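Local coordinates for protein L-Ala-D/L-Glu epimerase, a muconate lactonizing enzyme (Klebsiella pneumoniae subsp. pneumoniae MGH 78578, PDB 3FCP) that belongs to the enolase superfamily, pairing an N-terminal capping domain with a barrel domain of TIM type that binds a magnesium ion, at residues L169-R174 with Q202-A207; A234-L239 with I247-A252. All blocks are in the same frame, centred on the assembly; numbering follows the deposited sequence.

Contact 1 of 2, residues L169-R174 with Q202-A207; sequences LKIGAR and QAWDAA
Ile171 and Gly172 meet Ala203 and Trp204 where two loops come together just beyond the ends of neighbouring barrel strands. The methyl of Ala203 lies against the turn at Gly172, with CB 3.3 Å from Gly172 O. Beside it the indole of Trp204 leans past the same glycine, NE1 lying 4.2 Å from Gly172 CA. The six-membered part of the indole reaches Ile171, whose CD1 lies 4.0 Å from Trp204 CZ2 and almost as close to CH2, coming at the ring on a slant. With chi1 at 56°, CG1 is flanked by both backbone bonds of Ile171, and the extended chi2 carries CD1 to the indole. Water bridges the polar edge: a water in the indole plane accepts from Trp204 NE1 at 2.8 Å and donates to Arg174 O at 2.9 Å. Gly172 has a positive phi (104°), and its bare CA leaves room for the Ala203 methyl. Further out, Asp179 OD2 accepts from Gly172 N, which probably helps to hold the turn, and Leu176 of helix 176-189 packs on Trp204. Asp205 sits at the N-cap of helix 206-218 and caps a backbone N there; its OD1 also hydrogen-bonds with Thr208 OG1. The two loops are thus joined by van der Waals contacts and one shared water, which satisfies the indole N-H while linking it to the backbone of the opposite loop.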
ATOM      1  N   LEU A 169      11.777 -18.185 -29.279  1.00 28.61           N
ATOM      2  CA  LEU A 169      13.228 -18.323 -29.216  1.00 29.82           C
ATOM      3  C   LEU A 169      13.681 -18.566 -27.788  1.00 30.24           C
ATOM      4  O   LEU A 169      13.261 -17.865 -26.863  1.00 30.65           O
ATOM      5  CB  LEU A 169      13.917 -17.064 -29.748  1.00 30.07           C
ATOM      6  CG  LEU A 169      13.250 -16.276 -30.876  1.00 32.30           C
ATOM      7  CD1 LEU A 169      14.190 -15.152 -31.309  1.00 32.06           C
ATOM      8  CD2 LEU A 169      12.914 -17.184 -32.037  1.00 33.22           C
ATOM      9  N   LYS A 170      14.533 -19.564 -27.601  1.00 29.99           N
ATOM     10  CA  LYS A 170      15.027 -19.846 -26.267  1.00 31.40           C
ATOM     11  C   LYS A 170      16.371 -19.164 -26.090  1.00 31.23           C
ATOM     12  O   LYS A 170      17.254 -19.263 -26.947  1.00 29.93           O
ATOM     13  CB  LYS A 170      15.138 -21.356 -26.037  1.00 34.93           C
ATOM     14  CG  LYS A 170      13.783 -22.058 -26.124  1.00 40.27           C
ATOM     15  CD  LYS A 170      13.647 -23.218 -25.140  1.00 43.58           C
ATOM     16  CE  LYS A 170      13.635 -22.736 -23.692  1.00 45.06           C
ATOM     17  NZ  LYS A 170      13.390 -23.865 -22.732  1.00 43.22           N
ATOM     18  N   ILE A 171      16.506 -18.443 -24.985  1.00 30.25           N
ATOM     19  CA  ILE A 171      17.734 -17.728 -24.684  1.00 30.16           C
ATOM     20  C   ILE A 171      17.988 -17.831 -23.194  1.00 30.61           C
ATOM     21  O   ILE A 171      17.230 -18.485 -22.480  1.00 30.11           O
ATOM     22  CB  ILE A 171      17.619 -16.242 -25.074  1.00 28.53           C
ATOM     23  CG1 ILE A 171      16.414 -15.614 -24.365  1.00 28.03           C
ATOM     24  CG2 ILE A 171      17.465 -16.112 -26.585  1.00 29.14           C
ATOM     25  CD1 ILE A 171      16.246 -14.130 -24.616  1.00 28.56           C
ATOM     26  N   GLY A 172      19.052 -17.181 -22.731  1.00 30.67           N
ATOM     27  CA  GLY A 172      19.382 -17.216 -21.321  1.00 32.88           C
ATOM     28  C   GLY A 172      20.555 -18.127 -21.005  1.00 35.06           C
ATOM     29  O   GLY A 172      20.964 -18.233 -19.853  1.00 35.87           O
ATOM     30  N   ALA A 173      21.105 -18.777 -22.026  1.00 37.43           N
ATOM     31  CA  ALA A 173      22.236 -19.686 -21.836  1.00 39.10           C
ATOM     32  C   ALA A 173      23.572 -19.007 -22.123  1.00 40.49           C
ATOM     33  O   ALA A 173      24.631 -19.562 -21.833  1.00 42.14           O
ATOM     34  CB  ALA A 173      22.075 -20.913 -22.734  1.00 38.24           C
ATOM     35  N   ARG A 174      23.521 -17.810 -22.696  1.00 41.02           N
ATOM     36  CA  ARG A 174      24.733 -17.068 -23.017  1.00 42.28           C
ATOM     37  C   ARG A 174      24.716 -15.687 -22.368  1.00 42.16           C
ATOM     38  O   ARG A 174      23.762 -15.332 -21.678  1.00 41.11           O
ATOM     39  CB  ARG A 174      24.869 -16.926 -24.533  1.00 44.66           C
ATOM     40  CG  ARG A 174      25.007 -18.251 -25.268  1.00 48.94           C
ATOM     41  CD  ARG A 174      25.208 -18.028 -26.756  1.00 53.94           C
ATOM     42  NE  ARG A 174      25.491 -19.268 -27.473  1.00 58.60           N
ATOM     43  CZ  ARG A 174      24.615 -20.254 -27.651  1.00 60.38           C
ATOM     44  NH1 ARG A 174      23.385 -20.156 -27.162  1.00 62.21           N
ATOM     45  NH2 ARG A 174      24.973 -21.342 -28.321  1.00 61.64           N
ATOM     46  N   GLN A 202      13.707 -18.598 -16.631  1.00 26.62           N
ATOM     47  CA  GLN A 202      14.294 -18.295 -15.320  1.00 27.55           C
ATOM     48  C   GLN A 202      15.757 -17.871 -15.245  1.00 27.51           C
ATOM     49  O   GLN A 202      16.235 -17.533 -14.169  1.00 27.50           O
ATOM     50  CB  GLN A 202      14.135 -19.500 -14.385  1.00 28.51           C
ATOM     51  CG  GLN A 202      12.718 -19.842 -13.981  1.00 29.22           C
ATOM     52  CD  GLN A 202      12.676 -20.957 -12.946  1.00 30.58           C
ATOM     53  OE1 GLN A 202      12.820 -22.142 -13.269  1.00 30.42           O
ATOM     54  NE2 GLN A 202      12.496 -20.579 -11.692  1.00 29.02           N
ATOM     55  N   ALA A 203      16.457 -17.860 -16.371  1.00 27.81           N
ATOM     56  CA  ALA A 203      17.884 -17.552 -16.386  1.00 27.24           C
ATOM     57  C   ALA A 203      18.396 -16.211 -15.874  1.00 25.52           C
ATOM     58  O   ALA A 203      19.500 -16.141 -15.339  1.00 26.50           O
ATOM     59  CB  ALA A 203      18.436 -17.798 -17.797  1.00 27.52           C
ATOM     60  N   TRP A 204      17.616 -15.147 -16.009  1.00 25.43           N
ATOM     61  CA  TRP A 204      18.102 -13.836 -15.596  1.00 24.76           C
ATOM     62  C   TRP A 204      17.866 -13.357 -14.181  1.00 24.64           C
ATOM     63  O   TRP A 204      16.811 -13.577 -13.591  1.00 24.66           O
ATOM     64  CB  TRP A 204      17.573 -12.749 -16.534  1.00 22.73           C
ATOM     65  CG  TRP A 204      18.032 -12.865 -17.955  1.00 23.67           C
ATOM     66  CD1 TRP A 204      19.146 -13.510 -18.415  1.00 25.44           C
ATOM     67  CD2 TRP A 204      17.417 -12.262 -19.097  1.00 23.52           C
ATOM     68  NE1 TRP A 204      19.264 -13.344 -19.776  1.00 23.66           N
ATOM     69  CE2 TRP A 204      18.216 -12.582 -20.221  1.00 25.02           C
ATOM     70  CE3 TRP A 204      16.269 -11.479 -19.282  1.00 22.27           C
ATOM     71  CZ2 TRP A 204      17.903 -12.144 -21.510  1.00 22.39           C
ATOM     72  CZ3 TRP A 204      15.959 -11.042 -20.561  1.00 23.85           C
ATOM     73  CH2 TRP A 204      16.774 -11.378 -21.660  1.00 24.52           C
ATOM     74  N   ASP A 205      18.875 -12.674 -13.655  1.00 25.47           N
ATOM     75  CA  ASP A 205      18.795 -12.066 -12.341  1.00 26.22           C
ATOM     76  C   ASP A 205      17.964 -10.811 -12.615  1.00 25.14           C
ATOM     77  O   ASP A 205      17.762 -10.443 -13.776  1.00 23.57           O
ATOM     78  CB  ASP A 205      20.187 -11.659 -11.858  1.00 27.35           C
ATOM     79  CG  ASP A 205      20.896 -10.752 -12.851  1.00 28.72           C
ATOM     80  OD1 ASP A 205      21.484 -11.277 -13.817  1.00 30.80           O
ATOM     81  OD2 ASP A 205      20.851  -9.517 -12.677  1.00 28.80           O
ATOM     82  N   ALA A 206      17.507 -10.149 -11.559  1.00 24.72           N
ATOM     83  CA  ALA A 206      16.681  -8.948 -11.679  1.00 23.70           C
ATOM     84  C   ALA A 206      17.277  -7.811 -12.514  1.00 23.99           C
ATOM     85  O   ALA A 206      16.577  -7.192 -13.319  1.00 23.25           O
ATOM     86  CB  ALA A 206      16.325  -8.431 -10.286  1.00 24.45           C
ATOM     87  N   ALA A 207      18.560  -7.528 -12.320  1.00 22.94           N
ATOM     88  CA  ALA A 207      19.222  -6.450 -13.057  1.00 23.70           C
ATOM     89  C   ALA A 207      19.359  -6.785 -14.548  1.00 24.05           C
ATOM     90  O   ALA A 207      19.074  -5.959 -15.416  1.00 25.68           O
ATOM     91  CB  ALA A 207      20.604  -6.166 -12.437  1.00 22.41           C
TER
HETATM   92  O   HOH W   1      21.244 -13.922 -21.647  1.00 32.73           O

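Contact 2 of 2, residues A234-L239 with I247-A252; sequences AALVRL and ILADEA. With MG (magnesium ion), chain I.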
ATOM      1  N   ALA A 234       8.421 -11.283  -7.230  1.00 22.29           N
ATOM      2  CA  ALA A 234       8.386  -9.841  -7.024  1.00 21.77           C
ATOM      3  C   ALA A 234       8.976  -9.146  -8.252  1.00 23.16           C
ATOM      4  O   ALA A 234       8.428  -8.155  -8.735  1.00 23.33           O
ATOM      5  CB  ALA A 234       9.172  -9.460  -5.767  1.00 24.27           C
ATOM      6  N   ALA A 235      10.086  -9.675  -8.765  1.00 22.50           N
ATOM      7  CA  ALA A 235      10.719  -9.098  -9.953  1.00 21.98           C
ATOM      8  C   ALA A 235       9.821  -9.281 -11.179  1.00 21.33           C
ATOM      9  O   ALA A 235       9.702  -8.374 -12.013  1.00 22.65           O
ATOM     10  CB  ALA A 235      12.079  -9.756 -10.203  1.00 19.75           C
ATOM     11  N   LEU A 236       9.197 -10.454 -11.289  1.00 20.47           N
ATOM     12  CA  LEU A 236       8.317 -10.741 -12.419  1.00 20.08           C
ATOM     13  C   LEU A 236       7.188  -9.707 -12.467  1.00 19.81           C
ATOM     14  O   LEU A 236       6.873  -9.168 -13.523  1.00 20.71           O
ATOM     15  CB  LEU A 236       7.720 -12.150 -12.304  1.00 22.02           C
ATOM     16  CG  LEU A 236       6.899 -12.592 -13.522  1.00 22.28           C
ATOM     17  CD1 LEU A 236       7.838 -12.762 -14.718  1.00 21.24           C
ATOM     18  CD2 LEU A 236       6.183 -13.906 -13.239  1.00 23.28           C
ATOM     19  N   VAL A 237       6.583  -9.432 -11.317  1.00 19.39           N
ATOM     20  CA  VAL A 237       5.505  -8.453 -11.240  1.00 20.93           C
ATOM     21  C   VAL A 237       5.978  -7.061 -11.637  1.00 21.52           C
ATOM     22  O   VAL A 237       5.306  -6.367 -12.403  1.00 22.02           O
ATOM     23  CB  VAL A 237       4.915  -8.384  -9.812  1.00 22.07           C
ATOM     24  CG1 VAL A 237       3.936  -7.220  -9.701  1.00 20.20           C
ATOM     25  CG2 VAL A 237       4.217  -9.709  -9.483  1.00 22.82           C
ATOM     26  N   ARG A 238       7.130  -6.654 -11.107  1.00 21.41           N
ATOM     27  CA  ARG A 238       7.681  -5.337 -11.406  1.00 22.21           C
ATOM     28  C   ARG A 238       7.935  -5.206 -12.910  1.00 21.34           C
ATOM     29  O   ARG A 238       7.582  -4.199 -13.528  1.00 21.36           O
ATOM     30  CB  ARG A 238       8.987  -5.121 -10.627  1.00 24.53           C
ATOM     31  CG  ARG A 238       9.639  -3.759 -10.862  1.00 28.64           C
ATOM     32  CD  ARG A 238      10.885  -3.563  -9.988  1.00 28.99           C
ATOM     33  NE  ARG A 238      11.897  -4.596 -10.194  1.00 29.27           N
ATOM     34  CZ  ARG A 238      12.233  -5.507  -9.285  1.00 30.23           C
ATOM     35  NH1 ARG A 238      11.638  -5.508  -8.099  1.00 31.04           N
ATOM     36  NH2 ARG A 238      13.149  -6.425  -9.566  1.00 29.02           N
ATOM     37  N   LEU A 239       8.537  -6.233 -13.494  1.00 20.73           N
ATOM     38  CA  LEU A 239       8.813  -6.224 -14.923  1.00 21.91           C
ATOM     39  C   LEU A 239       7.509  -6.127 -15.726  1.00 21.63           C
ATOM     40  O   LEU A 239       7.427  -5.360 -16.679  1.00 21.38           O
ATOM     41  CB  LEU A 239       9.590  -7.485 -15.315  1.00 22.18           C
ATOM     42  CG  LEU A 239      11.016  -7.551 -14.758  1.00 22.82           C
ATOM     43  CD1 LEU A 239      11.568  -8.957 -14.896  1.00 20.92           C
ATOM     44  CD2 LEU A 239      11.896  -6.540 -15.499  1.00 23.73           C
ATOM     45  N   ILE A 247       4.470  -9.997 -20.886  1.00 20.01           N
ATOM     46  CA  ILE A 247       5.240 -10.956 -20.101  1.00 20.08           C
ATOM     47  C   ILE A 247       4.398 -12.229 -19.937  1.00 20.65           C
ATOM     48  O   ILE A 247       3.202 -12.162 -19.633  1.00 21.47           O
ATOM     49  CB  ILE A 247       5.583 -10.408 -18.679  1.00 19.84           C
ATOM     50  CG1 ILE A 247       6.369  -9.093 -18.787  1.00 23.22           C
ATOM     51  CG2 ILE A 247       6.396 -11.437 -17.907  1.00 19.96           C
ATOM     52  CD1 ILE A 247       7.604  -9.171 -19.677  1.00 20.59           C
ATOM     53  N   LEU A 248       5.030 -13.377 -20.142  1.00 21.11           N
ATOM     54  CA  LEU A 248       4.375 -14.675 -20.023  1.00 22.48           C
ATOM     55  C   LEU A 248       4.943 -15.396 -18.795  1.00 22.69           C
ATOM     56  O   LEU A 248       6.148 -15.632 -18.709  1.00 22.94           O
ATOM     57  CB  LEU A 248       4.661 -15.521 -21.273  1.00 23.52           C
ATOM     58  CG  LEU A 248       3.678 -16.583 -21.795  1.00 28.63           C
ATOM     59  CD1 LEU A 248       4.474 -17.821 -22.197  1.00 23.54           C
ATOM     60  CD2 LEU A 248       2.597 -16.928 -20.777  1.00 26.31           C
ATOM     61  N   ALA A 249       4.083 -15.738 -17.845  1.00 21.43           N
ATOM     62  CA  ALA A 249       4.538 -16.448 -16.656  1.00 20.70           C
ATOM     63  C   ALA A 249       4.511 -17.960 -16.911  1.00 19.46           C
ATOM     64  O   ALA A 249       3.540 -18.480 -17.463  1.00 20.16           O
ATOM     65  CB  ALA A 249       3.639 -16.101 -15.470  1.00 18.09           C
ATOM     66  N   ASP A 250       5.576 -18.661 -16.534  1.00 17.96           N
ATOM     67  CA  ASP A 250       5.607 -20.115 -16.701  1.00 19.60           C
ATOM     68  C   ASP A 250       5.816 -20.759 -15.335  1.00 20.42           C
ATOM     69  O   ASP A 250       4.844 -21.031 -14.630  1.00 21.35           O
ATOM     70  CB  ASP A 250       6.711 -20.563 -17.682  1.00 20.49           C
ATOM     71  CG  ASP A 250       6.694 -22.080 -17.941  1.00 23.07           C
ATOM     72  OD1 ASP A 250       5.760 -22.766 -17.459  1.00 22.91           O
ATOM     73  OD2 ASP A 250       7.610 -22.591 -18.628  1.00 24.20           O
ATOM     74  N   GLU A 251       7.073 -20.971 -14.944  1.00 20.59           N
ATOM     75  CA  GLU A 251       7.369 -21.589 -13.651  1.00 22.85           C
ATOM     76  C   GLU A 251       6.744 -20.866 -12.459  1.00 23.19           C
ATOM     77  O   GLU A 251       6.531 -21.476 -11.409  1.00 22.66           O
ATOM     78  CB  GLU A 251       8.886 -21.699 -13.428  1.00 24.87           C
ATOM     79  CG  GLU A 251       9.583 -22.846 -14.166  1.00 26.82           C
ATOM     80  CD  GLU A 251       9.663 -22.632 -15.668  1.00 28.22           C
ATOM     81  OE1 GLU A 251       9.595 -21.470 -16.124  1.00 26.73           O
ATOM     82  OE2 GLU A 251       9.811 -23.634 -16.395  1.00 31.71           O
ATOM     83  N   ALA A 252       6.453 -19.574 -12.612  1.00 22.80           N
ATOM     84  CA  ALA A 252       5.851 -18.791 -11.529  1.00 24.59           C
ATOM     85  C   ALA A 252       4.396 -19.176 -11.256  1.00 24.08           C
ATOM     86  O   ALA A 252       3.836 -18.819 -10.221  1.00 25.63           O
ATOM     87  CB  ALA A 252       5.931 -17.299 -11.852  1.00 23.80           C
TER
HETATM   88 MG    MG I 382       9.909 -22.778 -18.471  1.00 17.54          MG
HETATM   89  O   HOH W   2       9.602 -20.490 -19.452  1.00 24.43           O
HETATM   90  O   HOH W   3      10.734 -22.946 -20.753  1.00 31.54           O
HETATM   91  O   HOH W   4       9.764 -25.293 -19.044  1.00 34.60           O
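Leu236 drives helix 233-242 into the strand-end segment 247-252, its two methyls parting to separate partners. CD1 lies 3.7 Å from Ile247 CG2, the two side chains running alongside each other with opposite senses. CD2 reaches the other way, to Ala252 CB at 3.7 Å and Ala249 CB at 4.0 Å, so that one leucine spans the last strand residues and the turn after them. With CG anti to the backbone N (chi1 -174°), the leucine stretches out from the helix, and its fork puts one methyl on Ile247 and the other on the two alanines. Leu239, one turn on, points the same way but fits more loosely: its nearest approach is from its carbonyl carbon, C to Ile247 CG1 at 4.4 Å.

The far side of segment 247-252 is polar and watery. There Asp250 OD2 (2.3 Å) and Glu251 OE2 (2.2 Å) bind the magnesium ion, with Glu251 OE1 at a longer 2.7 Å from the metal, three waters joining them and Asn201 completing the protein ligands. Asp250 OD1 also forms a salt bridge with Lys277, and OD2 a hydrogen bond with Lys274, which probably holds the carboxylate in place beside the metal.

Segment 234-239 runs roughly antiparallel to 247-249, at 152° with their axes 9.7 Å apart at closest approach, as the return limb of a beta-alpha-beta crossover from strand 223-225 to strand 246-249. Leu262 of helix 256-264 packs on both Leu236 and Ala249, while strands 223-225 and 270-273 flank strand 246-249 in the barrel sheet.

Overall arrangement
From the N terminus, the chain passes the capping domain and enters the barrel, where strand 166-170 leads into contact 1. That contact closes over helix 176-189 and strand 195-199, joining the loops that follow two adjacent parallel strands. After helix 206-218 and strand 223-225 comes contact 2, a shorter closure in which strand 246-249 returns alongside helix 233-242. The two neither nest nor cross: the first is complete before the second begins. Their centres lie about 13 Å apart, and they touch where Gln202 meets Glu251 and Ala206 meets Arg238. Contact 1 ties loops at the strand ends, contact 2 an outer helix to the barrel wall.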